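Local coordinates for acyl-CoA dehydrogenase domain protein Tcur3483 (Thermomonospora curvata, PDB 6WY9) that binds a flavin adenine dinucleotide cofactor and is probably an oxidoreductase acting on CH-CH groups of its donors, at residues Y146-P149 / G150-T153; I378-T381 / F382-G385; N387-L390 / R391-A395. One frame throughout, in Å; residues are numbered along the deposited sequence.

Contact 1. Residues Y146-P149 / G150-T153; sequences YTEP and GAGT. With FDA (dihydroflavine-adenine dinucleotide), chain C.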
loop_
_atom_site.group_PDB
_atom_site.type_symbol
_atom_site.label_atom_id
_atom_site.label_comp_id
_atom_site.label_asym_id
_atom_site.label_seq_id
_atom_site.Cartn_x
_atom_site.Cartn_y
_atom_site.Cartn_z
ATOM N N TYR A 146 -9.234 -25.850 -19.230
ATOM C CA TYR A 146 -10.196 -24.747 -19.316
ATOM C C TYR A 146 -9.760 -23.670 -20.307
ATOM O O TYR A 146 -10.439 -23.411 -21.317
ATOM C CB TYR A 146 -10.389 -24.113 -17.936
ATOM C CG TYR A 146 -11.095 -24.983 -16.925
ATOM C CD1 TYR A 146 -11.820 -26.103 -17.312
ATOM C CD2 TYR A 146 -11.029 -24.668 -15.577
ATOM C CE1 TYR A 146 -12.453 -26.885 -16.367
ATOM C CE2 TYR A 146 -11.656 -25.424 -14.657
ATOM C CZ TYR A 146 -12.355 -26.534 -15.038
ATOM O OH TYR A 146 -12.973 -27.264 -14.051
ATOM N N THR A 147 -8.594 -23.081 -20.038
ATOM C CA THR A 147 -8.155 -21.828 -20.625
ATOM C C THR A 147 -7.839 -21.992 -22.096
ATOM O O THR A 147 -7.227 -22.980 -22.509
ATOM C CB THR A 147 -6.913 -21.337 -19.859
ATOM O OG1 THR A 147 -7.249 -21.225 -18.471
ATOM C CG2 THR A 147 -6.402 -19.969 -20.387
ATOM N N GLU A 148 -8.255 -21.014 -22.894
ATOM C CA GLU A 148 -7.940 -20.929 -24.310
ATOM C C GLU A 148 -7.253 -19.599 -24.586
ATOM O O GLU A 148 -7.419 -18.641 -23.824
ATOM C CB GLU A 148 -9.211 -21.026 -25.171
ATOM C CG GLU A 148 -10.047 -22.235 -24.783
ATOM C CD GLU A 148 -11.295 -22.444 -25.657
ATOM O OE1 GLU A 148 -11.771 -21.470 -26.326
ATOM O OE2 GLU A 148 -11.805 -23.608 -25.657
ATOM N N PRO A 149 -6.525 -19.489 -25.687
ATOM C CA PRO A 149 -6.038 -18.156 -26.091
ATOM C C PRO A 149 -7.129 -17.083 -26.083
ATOM O O PRO A 149 -6.843 -15.959 -25.664
ATOM C CB PRO A 149 -5.479 -18.399 -27.514
ATOM C CG PRO A 149 -5.071 -19.863 -27.497
ATOM C CD PRO A 149 -6.106 -20.566 -26.615
ATOM N N GLY A 150 -8.352 -17.371 -26.575
ATOM C CA GLY A 150 -9.436 -16.406 -26.583
ATOM C C GLY A 150 -10.345 -16.408 -25.361
ATOM O O GLY A 150 -11.345 -15.679 -25.307
ATOM N N ALA A 151 -10.044 -17.203 -24.342
ATOM C CA ALA A 151 -11.012 -17.342 -23.247
ATOM C C ALA A 151 -10.216 -17.672 -21.989
ATOM O O ALA A 151 -9.951 -18.845 -21.686
ATOM C CB ALA A 151 -12.072 -18.402 -23.553
ATOM N N GLY A 152 -9.813 -16.625 -21.285
ATOM C CA GLY A 152 -9.004 -16.809 -20.088
ATOM C C GLY A 152 -9.825 -16.426 -18.878
ATOM O O GLY A 152 -10.515 -17.268 -18.295
ATOM N N THR A 153 -9.797 -15.150 -18.499
ATOM C CA THR A 153 -10.709 -14.713 -17.449
ATOM C C THR A 153 -12.162 -14.969 -17.864
ATOM O O THR A 153 -12.977 -15.437 -17.058
ATOM C CB THR A 153 -10.484 -13.219 -17.131
ATOM O OG1 THR A 153 -9.100 -12.980 -16.854
ATOM C CG2 THR A 153 -11.302 -12.817 -15.935
HETATM P PA FDA C . -6.499 -12.518 -19.317
HETATM O O1A FDA C . -5.933 -11.932 -20.571
HETATM O O2A FDA C . -7.956 -13.009 -19.299
HETATM O O5B FDA C . -6.505 -11.302 -18.138
HETATM C C5B FDA C . -5.189 -10.832 -18.007
HETATM C C4B FDA C . -5.204 -9.800 -16.864
HETATM O O4B FDA C . -6.298 -8.825 -17.215
HETATM C C3B FDA C . -5.704 -10.374 -15.537
HETATM O O3B FDA C . -4.681 -10.884 -14.765
HETATM C C2B FDA C . -6.234 -9.127 -14.853
HETATM O O2B FDA C . -5.178 -8.194 -14.407
HETATM C C1B FDA C . -6.973 -8.368 -15.999
HETATM N N9A FDA C . -8.412 -8.613 -16.066
HETATM C C8A FDA C . -9.103 -9.648 -16.727
HETATM N N7A FDA C . -10.420 -9.519 -16.630
HETATM C C5A FDA C . -10.613 -8.377 -15.883
HETATM C C6A FDA C . -11.788 -7.756 -15.432
HETATM N N6A FDA C . -13.006 -8.252 -15.724
HETATM N N1A FDA C . -11.724 -6.628 -14.693
HETATM C C2A FDA C . -10.457 -6.189 -14.433
HETATM N N3A FDA C . -9.242 -6.676 -14.785
HETATM C C4A FDA C . -9.369 -7.784 -15.532
HETATM N N1 FDA C . -5.554 -22.978 -17.082
HETATM C C2 FDA C . -6.154 -24.227 -17.341
HETATM O O2 FDA C . -7.186 -24.296 -18.045
HETATM N N3 FDA C . -5.536 -25.335 -16.772
HETATM C C4 FDA C . -4.365 -25.284 -15.980
HETATM O O4 FDA C . -3.883 -26.322 -15.544
HETATM C C4X FDA C . -3.819 -23.970 -15.771
HETATM N N5 FDA C . -2.662 -23.833 -15.003
HETATM C C5X FDA C . -1.886 -22.722 -15.199
HETATM C C6 FDA C . -0.592 -22.701 -14.826
HETATM C C7 FDA C . 0.180 -21.538 -15.071
HETATM C C7M FDA C . 1.540 -21.558 -14.669
HETATM C C8 FDA C . -0.342 -20.438 -15.642
HETATM C C8M FDA C . 0.458 -19.221 -15.889
HETATM C C9 FDA C . -1.680 -20.443 -15.998
HETATM C C9A FDA C . -2.439 -21.589 -15.787
HETATM N N10 FDA C . -3.800 -21.616 -16.137
HETATM C C10 FDA C . -4.383 -22.874 -16.316
HETATM C "C1'" FDA C . -4.372 -20.452 -16.872
HETATM C "C2'" FDA C . -5.073 -19.447 -15.916
HETATM O "O2'" FDA C . -6.235 -19.953 -15.462
HETATM C "C3'" FDA C . -5.267 -18.144 -16.817
HETATM O "O3'" FDA C . -4.024 -17.524 -17.079
HETATM C "C4'" FDA C . -6.248 -17.182 -16.165
HETATM O "O4'" FDA C . -7.503 -17.767 -16.229
HETATM C "C5'" FDA C . -6.134 -15.808 -16.879
HETATM O "O5'" FDA C . -6.514 -15.990 -18.211
HETATM P P FDA C . -5.487 -15.162 -19.182
HETATM O O1P FDA C . -4.170 -15.680 -18.863
HETATM O O2P FDA C . -6.036 -15.275 -20.596
HETATM O O3P FDA C . -5.473 -13.568 -18.718
HETATM O O HOH W 1 -9.749 -19.812 -17.666
#
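Glu148 and Ala151 pair across a type I beta turn in the loop after strand 142-145, a loop that follows the flavin cofactor from its isoalloxazine ring to a phosphate. At the start of the segment, Tyr146 N reaches flavin O2 at 2.8 Å, though bent (N-H...O angle 141°). The same oxygen takes a straighter bond from Thr147 N at 2.7 Å. With chi1 at -56°, Thr147 holds OG1 beside its own backbone N, and there it accepts from flavin N1 at 2.8 Å. A water hydrogen-bonded to Thr147 OG1 at 3.0 Å donates to Gly152 O, tying the two limbs together beside the cofactor. Glu148 N gives Ala151 O a straight bond of 3.0 Å, and Ala151 N returns one to Glu148 O, closing the turn over Pro149 and Gly150; the Glu148 carboxylate is engaged by Lys175, Thr160 and the backbone of Thr159. Beyond the turn, Thr153 OG1 bonds phosphate oxygen O2A at 2.7 Å, and Thr153 N holds the same oxygen. Two backbone N-H groups would probably draw electron density toward O2, while Thr147 OG1 accepts the N1 hydrogen, consistent with the reduced flavin bound here.

Contact 2. Residues I378-T381 / F382-G385; sequences IVNT and FAGG. Unlike the reference sequence in segment 382-385: Ala383 (reference Gly). With FDA (dihydroflavine-adenine dinucleotide), chain C.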
loop_
_atom_site.group_PDB
_atom_site.type_symbol
_atom_site.label_atom_id
_atom_site.label_comp_id
_atom_site.label_asym_id
_atom_site.label_seq_id
_atom_site.Cartn_x
_atom_site.Cartn_y
_atom_site.Cartn_z
ATOM N N ILE A 378 3.730 -14.681 -8.721
ATOM C CA ILE A 378 3.040 -13.814 -9.661
ATOM C C ILE A 378 1.930 -14.537 -10.429
ATOM O O ILE A 378 0.974 -13.894 -10.880
ATOM C CB ILE A 378 4.101 -13.190 -10.615
ATOM C CG1 ILE A 378 5.013 -14.284 -11.210
ATOM C CG2 ILE A 378 4.923 -12.114 -9.878
ATOM C CD1 ILE A 378 6.103 -13.776 -12.159
ATOM N N VAL A 379 2.008 -15.863 -10.570
ATOM C CA VAL A 379 0.951 -16.577 -11.286
ATOM C C VAL A 379 -0.370 -16.546 -10.523
ATOM O O VAL A 379 -1.439 -16.470 -11.130
ATOM C CB VAL A 379 1.366 -18.024 -11.546
ATOM C CG1 VAL A 379 0.129 -18.826 -12.114
ATOM C CG2 VAL A 379 2.606 -18.061 -12.467
ATOM N N ASN A 380 -0.328 -16.703 -9.195
ATOM C CA ASN A 380 -1.546 -17.167 -8.520
ATOM C C ASN A 380 -2.510 -16.052 -8.197
ATOM O O ASN A 380 -3.624 -16.345 -7.748
ATOM C CB ASN A 380 -1.194 -17.943 -7.245
ATOM C CG ASN A 380 -0.481 -19.255 -7.567
ATOM O OD1 ASN A 380 -0.818 -19.936 -8.547
ATOM N ND2 ASN A 380 0.509 -19.588 -6.792
ATOM N N THR A 381 -2.128 -14.796 -8.436
ATOM C CA THR A 381 -3.108 -13.720 -8.386
ATOM C C THR A 381 -4.018 -13.684 -9.615
ATOM O O THR A 381 -5.024 -12.966 -9.585
ATOM C CB THR A 381 -2.427 -12.348 -8.210
ATOM O OG1 THR A 381 -1.600 -12.082 -9.349
ATOM C CG2 THR A 381 -1.602 -12.301 -6.901
ATOM N N PHE A 382 -3.695 -14.409 -10.708
ATOM C CA PHE A 382 -4.637 -14.526 -11.793
ATOM C C PHE A 382 -5.048 -15.961 -12.107
ATOM O O PHE A 382 -6.056 -16.131 -12.789
ATOM C CB PHE A 382 -4.120 -13.828 -13.086
ATOM C CG PHE A 382 -2.798 -14.336 -13.582
ATOM C CD1 PHE A 382 -2.723 -15.513 -14.323
ATOM C CD2 PHE A 382 -1.613 -13.627 -13.330
ATOM C CE1 PHE A 382 -1.500 -15.992 -14.798
ATOM C CE2 PHE A 382 -0.370 -14.116 -13.846
ATOM C CZ PHE A 382 -0.315 -15.270 -14.523
ATOM N N ALA A 383 -4.318 -16.985 -11.639
ATOM C CA ALA A 383 -4.784 -18.366 -11.803
ATOM C C ALA A 383 -5.788 -18.708 -10.696
ATOM O O ALA A 383 -5.772 -18.105 -9.621
ATOM C CB ALA A 383 -3.608 -19.350 -11.771
ATOM N N GLY A 384 -6.652 -19.686 -10.965
ATOM C CA GLY A 384 -7.713 -20.059 -10.027
ATOM C C GLY A 384 -8.695 -18.948 -9.687
ATOM O O GLY A 384 -9.131 -18.834 -8.527
ATOM N N GLY A 385 -9.070 -18.138 -10.674
ATOM C CA GLY A 385 -9.820 -16.921 -10.418
ATOM C C GLY A 385 -8.953 -15.661 -10.412
ATOM O O GLY A 385 -7.964 -15.577 -9.701
HETATM P PA FDA C . -6.499 -12.518 -19.317
HETATM O O1A FDA C . -5.933 -11.932 -20.571
HETATM O O2A FDA C . -7.956 -13.009 -19.299
HETATM O O5B FDA C . -6.505 -11.302 -18.138
HETATM C C5B FDA C . -5.189 -10.832 -18.007
HETATM C C4B FDA C . -5.204 -9.800 -16.864
HETATM O O4B FDA C . -6.298 -8.825 -17.215
HETATM C C3B FDA C . -5.704 -10.374 -15.537
HETATM O O3B FDA C . -4.681 -10.884 -14.765
HETATM C C2B FDA C . -6.234 -9.127 -14.853
HETATM O O2B FDA C . -5.178 -8.194 -14.407
HETATM C C1B FDA C . -6.973 -8.368 -15.999
HETATM N N9A FDA C . -8.412 -8.613 -16.066
HETATM C C8A FDA C . -9.103 -9.648 -16.727
HETATM N N7A FDA C . -10.420 -9.519 -16.630
HETATM C C5A FDA C . -10.613 -8.377 -15.883
HETATM C C6A FDA C . -11.788 -7.756 -15.432
HETATM N N6A FDA C . -13.006 -8.252 -15.724
HETATM N N1A FDA C . -11.724 -6.628 -14.693
HETATM C C2A FDA C . -10.457 -6.189 -14.433
HETATM N N3A FDA C . -9.242 -6.676 -14.785
HETATM C C4A FDA C . -9.369 -7.784 -15.532
HETATM N N1 FDA C . -5.554 -22.978 -17.082
HETATM C C2 FDA C . -6.154 -24.227 -17.341
HETATM O O2 FDA C . -7.186 -24.296 -18.045
HETATM N N3 FDA C . -5.536 -25.335 -16.772
HETATM C C4 FDA C . -4.365 -25.284 -15.980
HETATM O O4 FDA C . -3.883 -26.322 -15.544
HETATM C C4X FDA C . -3.819 -23.970 -15.771
HETATM N N5 FDA C . -2.662 -23.833 -15.003
HETATM C C5X FDA C . -1.886 -22.722 -15.199
HETATM C C6 FDA C . -0.592 -22.701 -14.826
HETATM C C7 FDA C . 0.180 -21.538 -15.071
HETATM C C7M FDA C . 1.540 -21.558 -14.669
HETATM C C8 FDA C . -0.342 -20.438 -15.642
HETATM C C8M FDA C . 0.458 -19.221 -15.889
HETATM C C9 FDA C . -1.680 -20.443 -15.998
HETATM C C9A FDA C . -2.439 -21.589 -15.787
HETATM N N10 FDA C . -3.800 -21.616 -16.137
HETATM C C10 FDA C . -4.383 -22.874 -16.316
HETATM C "C1'" FDA C . -4.372 -20.452 -16.872
HETATM C "C2'" FDA C . -5.073 -19.447 -15.916
HETATM O "O2'" FDA C . -6.235 -19.953 -15.462
HETATM C "C3'" FDA C . -5.267 -18.144 -16.817
HETATM O "O3'" FDA C . -4.024 -17.524 -17.079
HETATM C "C4'" FDA C . -6.248 -17.182 -16.165
HETATM O "O4'" FDA C . -7.503 -17.767 -16.229
HETATM C "C5'" FDA C . -6.134 -15.808 -16.879
HETATM O "O5'" FDA C . -6.514 -15.990 -18.211
HETATM P P FDA C . -5.487 -15.162 -19.182
HETATM O O1P FDA C . -4.170 -15.680 -18.863
HETATM O O2P FDA C . -6.036 -15.275 -20.596
HETATM O O3P FDA C . -5.473 -13.568 -18.718
#
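Val379 O meets Phe382 and Ala383 where helix 369-380 runs out, a C-terminal helix end in the helical C-terminal domain of the acyl-CoA dehydrogenase fold. This one oxygen accepts two backbone bonds: from Ala383 N at 3.0 Å, lying in the carbonyl plane, and from Phe382 N at 3.1 Å, approaching from above that plane. It also stands 3.4 Å above the Phe382 ring, over its centre. With CG between the backbone N and the carbonyl carbon (chi1 58°), the ring turns back over Val379. Val379 CA makes an off-centre CH-pi contact, 4.1 Å from the ring centroid and 30° off the normal. On the cofactor side, Val379 CG1 packs on Ala383 CB at 3.8 Å, and it lies equally close to the flavin methyl C8M; Ala383 differs here from the glycine of the reference sequence. Phe382 CB approaches the adenosine ribose, 3.4 Å from O3B. Farther out, Thr381 packs on helix 326-350, while its OG1 bonds a polar side chain of a neighbouring subunit. Positive phi at both Gly384 and Gly385 then carries the backbone toward helix 387-399. What probably helps to hold the chain on this course is a single amine, Lys333 NZ, hydrogen-bonded to the carbonyl oxygens of Asn380, Ala383 and Gly385.

Contact 3. Residues N387-L390 / R391-A395; sequences NEVL and RDMVA. With FDA (dihydroflavine-adenine dinucleotide), chain C.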
loop_
_atom_site.group_PDB
_atom_site.type_symbol
_atom_site.label_atom_id
_atom_site.label_comp_id
_atom_site.label_asym_id
_atom_site.label_seq_id
_atom_site.Cartn_x
_atom_site.Cartn_y
_atom_site.Cartn_z
ATOM N N ASN A 387 -7.915 -11.940 -9.574
ATOM C CA ASN A 387 -8.249 -11.233 -8.338
ATOM C C ASN A 387 -9.158 -10.021 -8.595
ATOM O O ASN A 387 -9.976 -9.680 -7.728
ATOM C CB ASN A 387 -6.972 -10.829 -7.565
ATOM C CG ASN A 387 -6.330 -12.025 -6.852
ATOM O OD1 ASN A 387 -6.791 -13.186 -6.998
ATOM N ND2 ASN A 387 -5.281 -11.756 -6.076
ATOM N N GLU A 388 -9.042 -9.351 -9.758
ATOM C CA GLU A 388 -9.992 -8.264 -10.065
ATOM C C GLU A 388 -11.442 -8.756 -10.061
ATOM O O GLU A 388 -12.353 -8.066 -9.583
ATOM C CB GLU A 388 -9.692 -7.635 -11.436
ATOM C CG GLU A 388 -8.421 -6.688 -11.377
ATOM C CD GLU A 388 -7.110 -7.423 -11.755
ATOM O OE1 GLU A 388 -7.050 -8.661 -11.560
ATOM O OE2 GLU A 388 -6.166 -6.755 -12.267
ATOM N N VAL A 389 -11.676 -9.886 -10.693
ATOM C CA VAL A 389 -13.025 -10.432 -10.779
ATOM C C VAL A 389 -13.476 -10.907 -9.405
ATOM O O VAL A 389 -14.655 -10.777 -9.035
ATOM C CB VAL A 389 -13.044 -11.540 -11.838
ATOM C CG1 VAL A 389 -14.384 -12.320 -11.831
ATOM C CG2 VAL A 389 -12.780 -10.899 -13.205
ATOM N N LEU A 390 -12.544 -11.451 -8.623
ATOM C CA LEU A 390 -12.892 -11.851 -7.262
ATOM C C LEU A 390 -13.318 -10.635 -6.432
ATOM O O LEU A 390 -14.288 -10.699 -5.673
ATOM C CB LEU A 390 -11.701 -12.583 -6.636
ATOM C CG LEU A 390 -11.417 -13.915 -7.358
ATOM C CD1 LEU A 390 -10.290 -14.656 -6.604
ATOM C CD2 LEU A 390 -12.613 -14.806 -7.478
ATOM N N ARG A 391 -12.627 -9.498 -6.593
ATOM C CA ARG A 391 -13.056 -8.273 -5.900
ATOM C C ARG A 391 -14.434 -7.791 -6.384
ATOM O O ARG A 391 -15.260 -7.350 -5.566
ATOM C CB ARG A 391 -11.988 -7.160 -6.070
ATOM C CG ARG A 391 -10.714 -7.381 -5.229
ATOM C CD ARG A 391 -9.756 -6.131 -5.284
ATOM N NE ARG A 391 -8.783 -6.176 -4.204
ATOM C CZ ARG A 391 -7.687 -6.939 -4.215
ATOM N NH1 ARG A 391 -7.408 -7.722 -5.264
ATOM N NH2 ARG A 391 -6.882 -6.931 -3.168
ATOM N N ASP A 392 -14.708 -7.874 -7.693
ATOM C CA ASP A 392 -16.059 -7.580 -8.191
ATOM C C ASP A 392 -17.087 -8.417 -7.442
ATOM O O ASP A 392 -18.162 -7.937 -7.094
ATOM C CB ASP A 392 -16.228 -7.914 -9.675
ATOM C CG ASP A 392 -15.398 -7.029 -10.620
ATOM O OD1 ASP A 392 -14.804 -6.024 -10.198
ATOM O OD2 ASP A 392 -15.357 -7.400 -11.813
ATOM N N MET A 393 -16.808 -9.723 -7.321
ATOM C CA MET A 393 -17.750 -10.643 -6.699
ATOM C C MET A 393 -17.895 -10.345 -5.209
ATOM O O MET A 393 -18.996 -10.461 -4.667
ATOM C CB MET A 393 -17.288 -12.084 -6.915
ATOM C CG MET A 393 -17.512 -12.615 -8.309
ATOM S SD MET A 393 -16.716 -14.224 -8.585
ATOM C CE MET A 393 -17.327 -14.401 -10.282
ATOM N N VAL A 394 -16.787 -10.009 -4.526
ATOM C CA VAL A 394 -16.882 -9.581 -3.119
ATOM C C VAL A 394 -17.877 -8.437 -2.981
ATOM O O VAL A 394 -18.750 -8.456 -2.102
ATOM C CB VAL A 394 -15.497 -9.195 -2.553
ATOM C CG1 VAL A 394 -15.637 -8.479 -1.122
ATOM C CG2 VAL A 394 -14.595 -10.434 -2.449
ATOM N N ALA A 395 -17.782 -7.440 -3.870
ATOM C CA ALA A 395 -18.697 -6.300 -3.802
ATOM C C ALA A 395 -20.126 -6.703 -4.128
ATOM O O ALA A 395 -21.064 -6.296 -3.422
ATOM C CB ALA A 395 -18.232 -5.175 -4.751
HETATM P PA FDA C . -6.499 -12.518 -19.317
HETATM O O1A FDA C . -5.933 -11.932 -20.571
HETATM O O2A FDA C . -7.956 -13.009 -19.299
HETATM O O5B FDA C . -6.505 -11.302 -18.138
HETATM C C5B FDA C . -5.189 -10.832 -18.007
HETATM C C4B FDA C . -5.204 -9.800 -16.864
HETATM O O4B FDA C . -6.298 -8.825 -17.215
HETATM C C3B FDA C . -5.704 -10.374 -15.537
HETATM O O3B FDA C . -4.681 -10.884 -14.765
HETATM C C2B FDA C . -6.234 -9.127 -14.853
HETATM O O2B FDA C . -5.178 -8.194 -14.407
HETATM C C1B FDA C . -6.973 -8.368 -15.999
HETATM N N9A FDA C . -8.412 -8.613 -16.066
HETATM C C8A FDA C . -9.103 -9.648 -16.727
HETATM N N7A FDA C . -10.420 -9.519 -16.630
HETATM C C5A FDA C . -10.613 -8.377 -15.883
HETATM C C6A FDA C . -11.788 -7.756 -15.432
HETATM N N6A FDA C . -13.006 -8.252 -15.724
HETATM N N1A FDA C . -11.724 -6.628 -14.693
HETATM C C2A FDA C . -10.457 -6.189 -14.433
HETATM N N3A FDA C . -9.242 -6.676 -14.785
HETATM C C4A FDA C . -9.369 -7.784 -15.532
HETATM N N1 FDA C . -5.554 -22.978 -17.082
HETATM C C2 FDA C . -6.154 -24.227 -17.341
HETATM O O2 FDA C . -7.186 -24.296 -18.045
HETATM N N3 FDA C . -5.536 -25.335 -16.772
HETATM C C4 FDA C . -4.365 -25.284 -15.980
HETATM O O4 FDA C . -3.883 -26.322 -15.544
HETATM C C4X FDA C . -3.819 -23.970 -15.771
HETATM N N5 FDA C . -2.662 -23.833 -15.003
HETATM C C5X FDA C . -1.886 -22.722 -15.199
HETATM C C6 FDA C . -0.592 -22.701 -14.826
HETATM C C7 FDA C . 0.180 -21.538 -15.071
HETATM C C7M FDA C . 1.540 -21.558 -14.669
HETATM C C8 FDA C . -0.342 -20.438 -15.642
HETATM C C8M FDA C . 0.458 -19.221 -15.889
HETATM C C9 FDA C . -1.680 -20.443 -15.998
HETATM C C9A FDA C . -2.439 -21.589 -15.787
HETATM N N10 FDA C . -3.800 -21.616 -16.137
HETATM C C10 FDA C . -4.383 -22.874 -16.316
HETATM C "C1'" FDA C . -4.372 -20.452 -16.872
HETATM C "C2'" FDA C . -5.073 -19.447 -15.916
HETATM O "O2'" FDA C . -6.235 -19.953 -15.462
HETATM C "C3'" FDA C . -5.267 -18.144 -16.817
HETATM O "O3'" FDA C . -4.024 -17.524 -17.079
HETATM C "C4'" FDA C . -6.248 -17.182 -16.165
HETATM O "O4'" FDA C . -7.503 -17.767 -16.229
HETATM C "C5'" FDA C . -6.134 -15.808 -16.879
HETATM O "O5'" FDA C . -6.514 -15.990 -18.211
HETATM P P FDA C . -5.487 -15.162 -19.182
HETATM O O1P FDA C . -4.170 -15.680 -18.863
HETATM O O2P FDA C . -6.036 -15.275 -20.596
HETATM O O3P FDA C . -5.473 -13.568 -18.718
#
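Val389 and Met393, one helical turn apart, lie side by side and point the same way, Val389 CG1 touching Met393 CE at 3.9 Å. The branches of Val389 divide their work: with CG1 anti to the backbone N (chi1 171°), CG2 is directed to the adenine, 3.7 Å from N6A. Glu388 CB stands over one face of the adenine, 3.4 Å from C2A, and chi1 of -76° brings CG over that face too, near N3A. The bend at chi2 (93°) then turns the carboxylate to the ribose, where OE2 accepts from hydroxyl O2B at 2.8 Å. Arg391 instead runs extended from CG to NE, outward from helix 387-399 and slanting back toward its N-terminal end; Asn387 CB meets its guanidinium at the edge, 3.9 Å from NH1. That group is anchored elsewhere, NH2 by a salt bridge to Glu338 and NE by an acidic side chain of a neighbouring subunit. Asn387 is held by Lys333, Thr337 and Glu338. Four i to i+4 backbone bonds, from Arg391 N to Asn387 O (2.9 Å) through Val394 N to Leu390 O (2.8 Å), set each such pair on one side of the helix. The Glu388 carboxylate joins ribose O2B to polar side chains of another subunit, consistent with an adenosine site completed at a subunit interface.

Overall arrangement
Along the chain the three contacts come in series, contact 1 in the middle domain and contacts 2 and 3 in the C-terminal domain, and all three touch the same cofactor. Contact 2 lies centrally: its centre is 13 Å from each of the others, while the centres of contacts 1 and 3 are 19 Å apart. Contacts 1 and 3 nevertheless touch, Thr153 CG2 packing on Val389 CG2 at 3.6 Å beside the adenine. Helix 369-380 and helix 387-399 are consecutive, and a probable hydrogen bond from Asn387 N to Thr381 O (3.1 Å) links contacts 2 and 3. Contact 1 runs from flavin to adenine, contact 2 touches flavin methyl and ribose, and contact 3 holds the adenosine, so the cofactor lies between the two domains.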